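Local coordinates for ABC transporter, periplasmic substrate-binding protein (Thermotoga maritima, PDB 2HPG) that probably binds a small solute in the periplasm and delivers it to a tripartite ATP-independent (TRAP) membrane transporter, at residues A[72-76]-A[86-90]; A[136-140]-A[228-232]; A[8-12]-A[237-242]; A[101-105]-A[261-266]; A[92-96]-A[311-315]. All coordinates share one frame; numbering follows the deposited sequence. Where two conformers were deposited one is given.

Contact 1 (A[72-76]-A[86-90]); sequences TDSAR and VMNLA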
# COMPACT_ATOMS: atom_id res chain seq x y z
N THR A 72 -0.38 -7.50 -1.22
CA THR A 72 0.33 -6.86 -2.33
C THR A 72 -0.23 -5.44 -2.55
O THR A 72 -0.74 -4.84 -1.61
CB THR A 72 0.25 -7.75 -3.59
OG1 THR A 72 1.05 -7.19 -4.64
CG2 THR A 72 -1.18 -7.91 -4.05
N ASP A 73 -0.12 -4.89 -3.76
CA ASP A 73 -0.71 -3.57 -4.05
C ASP A 73 -1.11 -3.42 -5.52
O ASP A 73 -0.86 -4.33 -6.32
CB ASP A 73 0.26 -2.48 -3.62
CG ASP A 73 1.57 -2.54 -4.35
OD1 ASP A 73 1.61 -2.94 -5.54
OD2 ASP A 73 2.57 -2.15 -3.74
N SER A 74 -1.75 -2.30 -5.86
CA SER A 74 -2.25 -2.08 -7.23
C SER A 74 -1.13 -1.75 -8.21
O SER A 74 -1.31 -1.82 -9.42
CB SER A 74 -3.35 -1.01 -7.27
OG SER A 74 -2.87 0.27 -6.92
N ALA A 75 0.05 -1.42 -7.71
CA ALA A 75 1.21 -1.26 -8.56
C ALA A 75 1.61 -2.63 -9.12
O ALA A 75 2.15 -2.72 -10.22
CB ALA A 75 2.36 -0.60 -7.80
N ARG A 76 1.36 -3.68 -8.35
CA ARG A 76 1.57 -5.06 -8.82
C ARG A 76 0.38 -5.52 -9.67
O ARG A 76 0.54 -5.91 -10.82
CB ARG A 76 1.79 -5.98 -7.61
CG ARG A 76 1.70 -7.49 -7.88
CD ARG A 76 3.01 -8.07 -8.32
NE ARG A 76 3.93 -8.21 -7.19
CZ ARG A 76 5.02 -8.98 -7.18
NH1 ARG A 76 5.33 -9.72 -8.24
NH2 ARG A 76 5.80 -9.02 -6.10
N VAL A 86 -4.06 2.69 -11.21
CA VAL A 86 -4.30 4.09 -10.89
C VAL A 86 -4.28 4.35 -9.36
O VAL A 86 -3.95 5.46 -8.91
CB VAL A 86 -5.65 4.60 -11.52
CG1 VAL A 86 -6.82 4.07 -10.77
CG2 VAL A 86 -5.65 6.15 -11.57
N MSE A 87 -4.58 3.32 -8.56
CA MSE A 87 -4.66 3.48 -7.10
C MSE A 87 -3.30 3.50 -6.38
O MSE A 87 -3.27 3.65 -5.15
CB MSE A 87 -5.58 2.41 -6.51
CG MSE A 87 -6.93 2.35 -7.21
SE MSE A 87 -8.28 1.33 -6.32
CE MSE A 87 -7.82 1.68 -4.46
N ASN A 88 -2.20 3.38 -7.12
CA ASN A 88 -0.84 3.50 -6.55
C ASN A 88 -0.11 4.74 -7.07
O ASN A 88 1.09 4.93 -6.83
CB ASN A 88 -0.01 2.24 -6.85
CG ASN A 88 0.80 1.76 -5.64
OD1 ASN A 88 1.65 2.49 -5.12
ND2 ASN A 88 0.50 0.58 -5.16
N LEU A 89 -0.85 5.60 -7.76
CA LEU A 89 -0.26 6.80 -8.31
C LEU A 89 -0.32 7.96 -7.30
O LEU A 89 -1.19 8.01 -6.41
CB LEU A 89 -0.90 7.15 -9.66
CG LEU A 89 -0.40 6.33 -10.84
CD1 LEU A 89 -1.06 6.79 -12.12
CD2 LEU A 89 1.09 6.44 -10.99
N ALA A 90 0.63 8.88 -7.45
CA ALA A 90 0.77 10.02 -6.54
C ALA A 90 -0.53 10.77 -6.43
O ALA A 90 -1.19 11.02 -7.42
CB ALA A 90 1.89 10.96 -7.01

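Contact 2 (A[136-140]-A[228-232]); sequences YWVQG and INFEI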
# COMPACT_ATOMS: atom_id res chain seq x y z
N TYR A 136 -9.01 -2.57 1.99
CA TYR A 136 -9.14 -1.64 3.10
C TYR A 136 -7.97 -1.73 4.06
O TYR A 136 -8.14 -1.64 5.29
CB TYR A 136 -10.41 -1.94 3.89
CG TYR A 136 -11.71 -1.81 3.11
CD1 TYR A 136 -11.79 -1.16 1.90
CD2 TYR A 136 -12.89 -2.32 3.65
CE1 TYR A 136 -12.99 -1.06 1.22
CE2 TYR A 136 -14.09 -2.21 2.98
CZ TYR A 136 -14.14 -1.60 1.78
OH TYR A 136 -15.36 -1.52 1.14
N TRP A 137 -6.77 -1.90 3.50
CA TRP A 137 -5.56 -2.10 4.28
C TRP A 137 -4.64 -0.98 3.87
O TRP A 137 -4.17 -0.95 2.74
CB TRP A 137 -4.95 -3.48 3.99
CG TRP A 137 -5.73 -4.56 4.65
CD1 TRP A 137 -6.96 -5.03 4.28
CD2 TRP A 137 -5.37 -5.29 5.83
NE1 TRP A 137 -7.38 -5.99 5.16
CE2 TRP A 137 -6.41 -6.18 6.12
CE3 TRP A 137 -4.25 -5.27 6.67
CZ2 TRP A 137 -6.37 -7.06 7.21
CZ3 TRP A 137 -4.21 -6.14 7.75
CH2 TRP A 137 -5.26 -7.02 8.01
N VAL A 138 -4.42 -0.04 4.78
CA VAL A 138 -3.73 1.19 4.45
C VAL A 138 -2.52 1.37 5.38
O VAL A 138 -2.64 1.24 6.60
CB VAL A 138 -4.74 2.38 4.51
CG1 VAL A 138 -4.07 3.70 4.64
CG2 VAL A 138 -5.64 2.34 3.25
N GLN A 139 -1.35 1.62 4.79
CA GLN A 139 -0.14 1.81 5.59
C GLN A 139 0.08 3.27 5.96
O GLN A 139 0.92 3.58 6.81
CB GLN A 139 1.07 1.26 4.85
CG GLN A 139 1.23 -0.23 4.99
CD GLN A 139 2.46 -0.72 4.31
OE1 GLN A 139 3.55 -0.27 4.62
NE2 GLN A 139 2.29 -1.63 3.35
N GLY A 140 -0.66 4.18 5.33
CA GLY A 140 -0.56 5.59 5.65
C GLY A 140 0.11 6.40 4.57
O GLY A 140 0.51 5.85 3.55
N ILE A 228 -2.21 1.87 -0.33
CA ILE A 228 -3.36 1.01 -0.23
C ILE A 228 -2.90 -0.39 -0.61
O ILE A 228 -2.47 -0.62 -1.74
CB ILE A 228 -4.46 1.44 -1.21
CG1 ILE A 228 -4.89 2.89 -0.94
CG2 ILE A 228 -5.67 0.50 -1.09
CD1 ILE A 228 -5.66 3.50 -2.14
N ASN A 229 -2.99 -1.31 0.32
CA ASN A 229 -2.63 -2.69 0.02
C ASN A 229 -3.84 -3.48 -0.44
O ASN A 229 -4.97 -3.24 0.01
CB ASN A 229 -1.97 -3.36 1.22
CG ASN A 229 -0.56 -2.85 1.47
OD1 ASN A 229 -0.30 -2.17 2.47
ND2 ASN A 229 0.35 -3.16 0.56
N PHE A 230 -3.58 -4.42 -1.35
CA PHE A 230 -4.59 -5.35 -1.84
C PHE A 230 -4.29 -6.73 -1.33
O PHE A 230 -3.16 -7.18 -1.38
CB PHE A 230 -4.59 -5.35 -3.36
CG PHE A 230 -5.34 -4.21 -3.95
CD1 PHE A 230 -6.49 -4.44 -4.68
CD2 PHE A 230 -4.92 -2.90 -3.74
CE1 PHE A 230 -7.19 -3.39 -5.21
CE2 PHE A 230 -5.63 -1.85 -4.27
CZ PHE A 230 -6.76 -2.10 -5.02
N GLU A 231 -5.31 -7.41 -0.80
CA GLU A 231 -5.14 -8.70 -0.16
C GLU A 231 -5.74 -9.74 -1.08
O GLU A 231 -6.94 -9.73 -1.32
CB GLU A 231 -5.82 -8.69 1.21
CG GLU A 231 -5.44 -7.49 2.09
CD GLU A 231 -3.95 -7.36 2.32
OE1 GLU A 231 -3.32 -8.42 2.46
OE2 GLU A 231 -3.40 -6.21 2.35
N ILE A 232 -4.89 -10.59 -1.66
CA ILE A 232 -5.31 -11.50 -2.71
C ILE A 232 -5.17 -12.97 -2.31
O ILE A 232 -4.33 -13.30 -1.48
CB ILE A 232 -4.57 -11.23 -4.05
CG1 ILE A 232 -3.06 -11.52 -3.94
CG2 ILE A 232 -4.79 -9.78 -4.49
CD1 ILE A 232 -2.31 -11.45 -5.26
O HOH W 1 3.46 -3.36 1.13

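Contact 3 (A[8-12]-A[237-242]); sequences KYTLR and WFNSLP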
# COMPACT_ATOMS: atom_id res chain seq x y z
N LYS A 8 -10.04 -28.36 7.85
CA LYS A 8 -10.40 -28.88 6.54
C LYS A 8 -9.75 -28.09 5.40
O LYS A 8 -9.44 -28.65 4.35
CB LYS A 8 -11.92 -28.84 6.37
CG LYS A 8 -12.41 -29.43 5.06
CD LYS A 8 -13.90 -29.66 5.07
CE LYS A 8 -14.36 -30.13 3.71
NZ LYS A 8 -15.84 -30.21 3.60
N TYR A 9 -9.58 -26.79 5.59
CA TYR A 9 -8.94 -25.92 4.62
C TYR A 9 -7.84 -25.16 5.33
O TYR A 9 -8.03 -24.71 6.45
CB TYR A 9 -9.94 -24.93 4.05
CG TYR A 9 -11.21 -25.54 3.50
CD1 TYR A 9 -11.28 -25.95 2.18
CD2 TYR A 9 -12.34 -25.67 4.29
CE1 TYR A 9 -12.44 -26.49 1.66
CE2 TYR A 9 -13.51 -26.21 3.78
CZ TYR A 9 -13.54 -26.62 2.46
OH TYR A 9 -14.70 -27.16 1.92
N THR A 10 -6.68 -25.05 4.69
CA THR A 10 -5.58 -24.27 5.25
C THR A 10 -5.14 -23.25 4.20
O THR A 10 -5.01 -23.59 3.01
CB THR A 10 -4.42 -25.17 5.68
OG1 THR A 10 -4.87 -26.05 6.71
CG2 THR A 10 -3.28 -24.34 6.26
N LEU A 11 -5.02 -21.99 4.64
CA LEU A 11 -4.55 -20.89 3.79
C LEU A 11 -3.23 -20.39 4.38
O LEU A 11 -3.16 -20.10 5.57
CB LEU A 11 -5.57 -19.73 3.79
CG LEU A 11 -5.17 -18.49 2.96
CD1 LEU A 11 -5.01 -18.82 1.48
CD2 LEU A 11 -6.20 -17.35 3.16
N ARG A 12 -2.20 -20.29 3.55
CA ARG A 12 -0.93 -19.67 3.95
C ARG A 12 -0.81 -18.28 3.33
O ARG A 12 -0.73 -18.14 2.11
CB ARG A 12 0.23 -20.57 3.54
CG ARG A 12 0.02 -21.96 4.10
CD ARG A 12 1.23 -22.87 4.05
NE ARG A 12 0.90 -24.11 4.75
CZ ARG A 12 0.12 -25.08 4.27
NH1 ARG A 12 -0.43 -25.01 3.06
NH2 ARG A 12 -0.13 -26.13 5.02
N TRP A 237 -8.99 -21.62 -5.46
CA TRP A 237 -9.10 -22.01 -4.07
C TRP A 237 -10.28 -21.36 -3.35
O TRP A 237 -11.05 -22.03 -2.65
CB TRP A 237 -7.82 -21.66 -3.31
CG TRP A 237 -7.90 -22.04 -1.88
CD1 TRP A 237 -7.73 -23.28 -1.36
CD2 TRP A 237 -8.23 -21.18 -0.77
NE1 TRP A 237 -7.92 -23.26 0.00
CE2 TRP A 237 -8.22 -21.98 0.39
CE3 TRP A 237 -8.54 -19.82 -0.65
CZ2 TRP A 237 -8.50 -21.47 1.66
CZ3 TRP A 237 -8.82 -19.31 0.62
CH2 TRP A 237 -8.80 -20.14 1.75
N PHE A 238 -10.40 -20.05 -3.46
CA PHE A 238 -11.49 -19.34 -2.79
C PHE A 238 -12.84 -19.94 -3.19
O PHE A 238 -13.66 -20.23 -2.33
CB PHE A 238 -11.45 -17.84 -3.13
CG PHE A 238 -12.36 -17.01 -2.28
CD1 PHE A 238 -12.11 -16.87 -0.92
CD2 PHE A 238 -13.47 -16.38 -2.83
CE1 PHE A 238 -12.96 -16.09 -0.12
CE2 PHE A 238 -14.32 -15.60 -2.05
CZ PHE A 238 -14.06 -15.46 -0.70
N ASN A 239 -13.02 -20.14 -4.49
CA ASN A 239 -14.26 -20.71 -5.05
C ASN A 239 -14.52 -22.16 -4.61
O ASN A 239 -15.66 -22.61 -4.60
CB ASN A 239 -14.23 -20.64 -6.59
CG ASN A 239 -14.31 -19.20 -7.12
OD1 ASN A 239 -14.68 -18.27 -6.41
ND2 ASN A 239 -13.97 -19.03 -8.40
N SER A 240 -13.46 -22.87 -4.23
CA SER A 240 -13.60 -24.23 -3.71
C SER A 240 -14.20 -24.27 -2.31
O SER A 240 -14.61 -25.33 -1.83
CB SER A 240 -12.23 -24.92 -3.67
OG SER A 240 -11.56 -24.66 -2.45
N LEU A 241 -14.21 -23.12 -1.63
CA LEU A 241 -14.75 -23.03 -0.29
C LEU A 241 -16.25 -22.91 -0.35
O LEU A 241 -16.77 -22.40 -1.34
CB LEU A 241 -14.24 -21.78 0.43
CG LEU A 241 -12.82 -21.64 0.97
CD1 LEU A 241 -12.74 -20.28 1.65
CD2 LEU A 241 -12.44 -22.75 1.93
N PRO A 242 -16.94 -23.31 0.72
CA PRO A 242 -18.36 -23.04 0.80
C PRO A 242 -18.64 -21.54 0.83
O PRO A 242 -17.84 -20.79 1.38
CB PRO A 242 -18.79 -23.67 2.13
CG PRO A 242 -17.58 -24.23 2.75
CD PRO A 242 -16.41 -24.01 1.90

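Contact 4 (A[101-105]-A[261-266]); sequences PEEAI and SLKIMK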
# COMPACT_ATOMS: atom_id res chain seq x y z
N PRO A 101 -8.28 10.64 7.46
CA PRO A 101 -8.33 9.16 7.54
C PRO A 101 -9.72 8.54 7.32
O PRO A 101 -9.87 7.68 6.47
CB PRO A 101 -7.79 8.88 8.96
CG PRO A 101 -6.81 10.02 9.17
CD PRO A 101 -7.52 11.22 8.58
N GLU A 102 -10.72 9.00 8.06
CA GLU A 102 -12.09 8.48 7.92
C GLU A 102 -12.63 8.68 6.50
O GLU A 102 -13.28 7.80 5.94
CB GLU A 102 -13.04 9.11 8.94
CG GLU A 102 -12.71 8.80 10.40
CD GLU A 102 -11.69 9.76 11.04
OE1 GLU A 102 -11.07 10.63 10.35
OE2 GLU A 102 -11.49 9.64 12.28
N GLU A 103 -12.35 9.83 5.91
CA GLU A 103 -12.72 10.10 4.51
C GLU A 103 -12.04 9.16 3.52
O GLU A 103 -12.62 8.80 2.49
CB GLU A 103 -12.40 11.55 4.13
CG GLU A 103 -13.33 12.57 4.77
CD GLU A 103 -13.03 14.01 4.35
OE1 GLU A 103 -12.15 14.26 3.50
OE2 GLU A 103 -13.70 14.91 4.89
N ALA A 104 -10.79 8.80 3.80
CA ALA A 104 -10.03 7.89 2.94
C ALA A 104 -10.69 6.50 2.87
O ALA A 104 -10.87 5.96 1.78
CB ALA A 104 -8.57 7.78 3.43
N ILE A 105 -11.08 5.97 4.03
CA ILE A 105 -11.80 4.70 4.16
C ILE A 105 -13.16 4.74 3.47
O ILE A 105 -13.57 3.77 2.84
CB ILE A 105 -12.05 4.33 5.66
CG1 ILE A 105 -10.74 3.96 6.37
CG2 ILE A 105 -13.08 3.20 5.80
CD1 ILE A 105 -9.82 3.00 5.60
N SER A 261 -6.03 0.26 9.60
CA SER A 261 -5.83 1.47 8.79
C SER A 261 -6.05 2.76 9.58
O SER A 261 -5.28 3.71 9.47
CB SER A 261 -6.79 1.45 7.61
OG SER A 261 -6.54 0.35 6.78
N LEU A 262 -7.10 2.78 10.38
CA LEU A 262 -7.42 3.96 11.19
C LEU A 262 -6.47 4.11 12.35
O LEU A 262 -6.15 5.22 12.72
CB LEU A 262 -8.84 3.88 11.72
CG LEU A 262 -9.90 4.15 10.66
CD1 LEU A 262 -11.22 3.66 11.18
CD2 LEU A 262 -9.98 5.61 10.32
N LYS A 263 -6.06 3.00 12.97
CA LYS A 263 -5.07 3.06 14.04
C LYS A 263 -3.74 3.60 13.52
O LYS A 263 -3.10 4.46 14.13
CB LYS A 263 -4.86 1.68 14.67
CG LYS A 263 -4.22 1.70 16.06
CD LYS A 263 -3.81 0.32 16.55
CE LYS A 263 -3.43 0.38 18.05
NZ LYS A 263 -2.71 -0.83 18.55
N ILE A 264 -3.31 3.09 12.38
CA ILE A 264 -2.13 3.61 11.69
C ILE A 264 -2.26 5.11 11.41
O ILE A 264 -1.39 5.90 11.78
CB ILE A 264 -1.82 2.82 10.39
CG1 ILE A 264 -1.31 1.42 10.70
CG2 ILE A 264 -0.76 3.54 9.56
CD1 ILE A 264 -1.08 0.56 9.47
N MSE A 265 -3.34 5.52 10.75
CA MSE A 265 -3.49 6.90 10.28
C MSE A 265 -3.83 7.93 11.33
O MSE A 265 -3.50 9.10 11.16
CB MSE A 265 -4.54 6.98 9.16
CG MSE A 265 -4.02 6.54 7.83
SE MSE A 265 -5.32 6.83 6.43
CE MSE A 265 -6.75 5.70 7.10
N LYS A 266 -4.51 7.50 12.40
CA LYS A 266 -5.00 8.40 13.44
C LYS A 266 -4.13 8.37 14.70
O LYS A 266 -4.16 9.32 15.46
CB LYS A 266 -6.44 8.05 13.81
CG LYS A 266 -7.45 8.39 12.70
CD LYS A 266 -8.87 7.88 13.05
CE LYS A 266 -9.50 8.56 14.26
NZ LYS A 266 -9.80 10.00 14.06

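Contact 5 (A[92-96]-A[311-315]); sequences FIDFM and LNQLI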
# COMPACT_ATOMS: atom_id res chain seq x y z
N PHE A 92 -3.51 10.03 -5.68
CA PHE A 92 -4.79 9.36 -5.98
C PHE A 92 -5.88 9.62 -4.93
O PHE A 92 -7.00 10.02 -5.28
CB PHE A 92 -4.61 7.83 -6.20
CG PHE A 92 -5.92 7.08 -6.30
CD1 PHE A 92 -6.63 7.06 -7.50
CD2 PHE A 92 -6.48 6.47 -5.19
CE1 PHE A 92 -7.87 6.41 -7.59
CE2 PHE A 92 -7.72 5.85 -5.25
CZ PHE A 92 -8.41 5.79 -6.47
N ILE A 93 -5.62 9.37 -3.65
CA ILE A 93 -6.71 9.48 -2.67
C ILE A 93 -7.15 10.95 -2.54
O ILE A 93 -8.30 11.24 -2.18
CB ILE A 93 -6.37 8.86 -1.28
CG1 ILE A 93 -7.63 8.33 -0.60
CG2 ILE A 93 -5.71 9.87 -0.37
CD1 ILE A 93 -8.12 6.99 -1.17
N ASP A 94 -6.25 11.88 -2.85
CA ASP A 94 -6.58 13.32 -2.78
C ASP A 94 -7.43 13.74 -3.96
O ASP A 94 -8.38 14.48 -3.80
CB ASP A 94 -5.33 14.19 -2.71
CG ASP A 94 -4.78 14.28 -1.30
OD1 ASP A 94 -5.08 15.28 -0.62
OD2 ASP A 94 -4.09 13.34 -0.88
N PHE A 95 -7.07 13.27 -5.15
CA PHE A 95 -7.90 13.44 -6.33
C PHE A 95 -9.28 12.82 -6.16
O PHE A 95 -10.24 13.30 -6.74
CB PHE A 95 -7.23 12.86 -7.56
CG PHE A 95 -5.93 13.54 -7.93
CD1 PHE A 95 -5.80 14.92 -7.86
CD2 PHE A 95 -4.87 12.81 -8.43
CE1 PHE A 95 -4.62 15.54 -8.23
CE2 PHE A 95 -3.69 13.42 -8.79
CZ PHE A 95 -3.56 14.78 -8.69
N MSE A 96 -9.39 11.76 -5.35
CA MSE A 96 -10.71 11.17 -5.10
C MSE A 96 -11.49 11.95 -4.03
O MSE A 96 -12.66 11.64 -3.76
CB MSE A 96 -10.59 9.70 -4.72
CG MSE A 96 -9.91 8.82 -5.77
SE MSE A 96 -10.80 8.80 -7.52
CE MSE A 96 -12.59 8.22 -6.94
N LEU A 311 -8.73 7.18 -13.60
CA LEU A 311 -9.02 8.08 -12.46
C LEU A 311 -10.37 8.77 -12.62
O LEU A 311 -11.23 8.76 -11.73
CB LEU A 311 -7.90 9.13 -12.34
CG LEU A 311 -8.07 10.25 -11.31
CD1 LEU A 311 -8.02 9.70 -9.90
CD2 LEU A 311 -7.03 11.34 -11.50
N ASN A 312 -10.55 9.38 -13.79
CA ASN A 312 -11.79 10.10 -14.13
C ASN A 312 -13.02 9.20 -14.03
O ASN A 312 -14.07 9.59 -13.47
CB ASN A 312 -11.66 10.69 -15.53
CG ASN A 312 -10.71 11.87 -15.57
OD1 ASN A 312 -10.74 12.71 -14.67
ND2 ASN A 312 -9.86 11.94 -16.59
N GLN A 313 -12.86 7.98 -14.54
CA GLN A 313 -13.93 7.00 -14.45
C GLN A 313 -14.29 6.72 -13.01
O GLN A 313 -15.46 6.65 -12.67
CB GLN A 313 -13.56 5.71 -15.17
CG GLN A 313 -14.76 4.78 -15.35
CD GLN A 313 -15.91 5.43 -16.15
OE1 GLN A 313 -15.71 5.94 -17.26
NE2 GLN A 313 -17.12 5.40 -15.58
N LEU A 314 -13.29 6.58 -12.14
CA LEU A 314 -13.56 6.39 -10.70
C LEU A 314 -14.18 7.63 -10.04
O LEU A 314 -15.07 7.50 -9.17
CB LEU A 314 -12.29 5.95 -9.95
CG LEU A 314 -11.87 4.47 -10.07
CD1 LEU A 314 -10.53 4.21 -9.35
CD2 LEU A 314 -12.97 3.55 -9.51
N ILE A 315 -13.72 8.81 -10.44
CA ILE A 315 -14.24 10.09 -9.89
C ILE A 315 -15.77 10.21 -10.13
O ILE A 315 -16.55 10.48 -9.19
CB ILE A 315 -13.50 11.31 -10.50
CG1 ILE A 315 -12.08 11.43 -9.92
CG2 ILE A 315 -14.26 12.59 -10.22
CD1 ILE A 315 -11.11 12.25 -10.76

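Contact 1 (A[72-76]-A[86-90])
The carboxylate of Asp-73 and the side-chain amide of Asn-88 are the two flat groups of this buried contact, their planes 74° apart. The amide end of Asn-88 comes over one face of the carboxylate, and the two side chains cross at about a right angle. The methyl group of Ala-75 covers a face of that amide, Ala-75 CB standing 3.6 Å from Asn-88 CG; the small methyl of Ala-75 leaves the amide of Asn-88 room to lie close against it. The motif is a strand-to-helix turn, in which strand 68-73 of the central sheet is followed by helix 74-77, with Asp-73 as its N-cap. Its CG sits between the backbone N and the carbonyl carbon (chi1 61°), which folds the carboxylate back over the first turn, where Asp-73 OD1 accepts from Arg-76 N at 2.9 Å, the donor arriving nearly end-on to the C-O bond. The helix start would probably help to stabilise the negative charge. Replacing Asp-73 by alanine would probably leave Arg-76 N without its capping acceptor and let the amide of Asn-88 turn more freely. Trp-169 of helix 167-176 touches Asp-73, Ala-75 and Asn-88, tying the turn to a neighbouring helix. The second segment passes as a short 3-10 turn, and small Ser-74 lets it come close: Ser-74 OG lies 3.5 Å from Met-87 CB (a selenomethionine), and the same Ser-74 OG is 3.2 Å from Asn-88 N.

Contact 2 (A[136-140]-A[228-232])
Gln-139 reaches across to Asn-229 with its amide extended: NE2 gives a nearly straight hydrogen bond of 2.8 Å to Asn-229 OD1 (164°), arriving in the carbonyl plane on a lone pair. The two amides are almost coplanar, 14° apart, so the N-H of Gln-139 points at that lone pair close to the plane of both. Asparagine suits the place by offering both an acceptor and a donor: a water accepts from Gln-139 NE2 at 3.0 Å and from Asn-229 ND2 at 3.2 Å, closing a small polar ring. The CG of Glu-231 rests over a face of Trp-137, 3.9 Å from the centroid of the five-membered ring. Glu-231 is bent at its second torsion, which brings its carboxylate back toward the strand with OE2 3.5 Å from Trp-137 CB. Asn-229 N donates to Trp-137 O at 2.7 Å, whereas the buried Asn-229 O has no partner in the model. The two segments, at 145° to one another, are antiparallel neighbours in the central sheet, on the long strands 130-146 and 218-234; in TRAP binding proteins such long strands run between the two lobes. On the face away from Trp-137, Val-138 and Ile-228 form a non-hydrogen-bonded pair, their beta-branched side chains, well suited to strands, meeting at 4.3 Å from Val-138 CG2 to Ile-228 CG1, both also touching Leu-108. Second-shell groups hold the first in place: Asn-229 OD1 is also bonded to Tyr-23 OH and ND2 to Thr-72 O, while Trp-137 NE1 bonds Met-253 O and its ring stacks with Phe-27 and meets Tyr-23 edge-to-face.

Contact 3 (A[8-12]-A[237-242])
Leu-241 drives one methyl group into the hollow between two aromatic rings: its CD2 stands over a face of Tyr-9, 3.5 Å from the ring centroid and only 17° off the normal, and also lies over a face of Trp-237 in its own segment. The contact joins strand 9-14 of the central sheet of this periplasmic-binding-protein fold to helix 235-240 and the residues that follow it. Leucine suits the wedge because one branch, CD2, is slim enough to enter between the two rings. On the opposite face of Trp-237 comes a second bump, Leu-11 CD1, 4.1 Å from the centroid of the six-membered ring; Leu-11 and the indole cross at about a right angle, with Leu-11 CB 3.8 Å from Trp-237 CH2. The indole is thus sandwiched between two leucine methyls. Tyr-9 in turn is covered on its other face by the CG of Lys-8, and its far end lies against the Pro-242 ring, OH to CD 3.6 Å. Putting an alanine in place of Tyr-9 would probably leave Leu-241 CD2 and Pro-242 CD without the ring they pack on. Leu-11 also touches Val-233 of strand 218-234. Within the segment 237-242, Ser-240 OG donates to Trp-237 O at 2.7 Å, in the carbonyl plane on a lone pair.

Contact 4 (A[101-105]-A[261-266])
Pro-101 and Met-265 form the apolar centre, sliding past each other in opposite directions with Pro-101 CB 3.8 Å from Met-265 CB. Met-265, a selenomethionine here, bends at its third torsion (chi3 -60°), curling its methyl under the proline so that CE lies 3.7 Å from Pro-101 O. Ile-105 brings CD1 to 4.0 Å from Ser-261 CB, and Leu-262 CD2 touches Pro-101, Glu-102 and Ile-105. The contact is a roughly antiparallel helix pair, helix 101-112 against the long helix 243-278, whose axes here approach to 10.1 Å at an angle of 148°. Proline is at home in the first turn of a helix, where no earlier carbonyl awaits its missing N-H. Small Ser-261 lets the isoleucine in while its OG turns away to bond Gly-257 O, Val-138 N and Tyr-136 O, linking the helix to strand 130-146. At the exposed rim Lys-266 lays its CG against the proline ring, then doubles back through chi3 and chi4 to reach Glu-102. Their salt bridge, Lys-266 NZ to Glu-102 OE2, is modelled at 2.5 Å, a length too short to be trusted closely.

Contact 5 (A[92-96]-A[311-315])
Leu-311 pushes its CD1 methyl into a pocket formed by three side chains of the facing turn: it lies 3.8 Å from Phe-92 CD1, 4.0 Å from Phe-95 CB and 3.8 Å from the SE of Met-96, a selenomethionine here. A chi1 of 174° swings the fork of Leu-311 away from its own N and toward Phe-92. Leu-314 follows one turn on, its CD1 meeting the edge of the Phe-92 ring near its plane, 3.9 Å from CE1. In the conformer described, one of two deposited, Met-96 covers a face of Phe-92 with its CG, and the bends at chi2 and chi3 carry SE to 3.8 Å from Ile-315 CG1 and CE to Leu-314. The contact packs short helix 92-95 against the C-terminal helix 308-318, with Tyr-302 of helix 291-305 also touching Phe-92 and Leu-311. Phe-95, partly exposed, makes a cation-pi contact with Lys-299. Leucine, isoleucine, phenylalanine and methionine meet here mainly through apolar groups, with the methyl of Met-96 also against the backbone carbonyl of Leu-314; this is consistent with the two segments being held mainly by apolar burial, to which the flexible selenomethionine chain can probably adapt.

In the fold
Starting at the N terminus, residues 8-12 open contact 3, which will close only at 237-242. Inside that loop contact 1 closes a short one, 72-76 to 86-90, before contacts 5, 4 and 2 open in turn at 92, 101 and 136. Of the loops still open, contact 2 closes first at 228-232, nested inside contacts 3, 4 and 5; then contact 3 closes at 237-242, contact 4 at 261-266, itself nested in contact 5, and contact 5 at 311-315. Contact 3 crosses both 4 and 5. Contacts 1, 2 and 3 all reach the central sheet, contacts 1 and 2 touching through neighbouring strands 68-73 and 218-234. Contact 4 adds the long helix 243-278, and contact 5 ties helix 308-318 to helix 92-95.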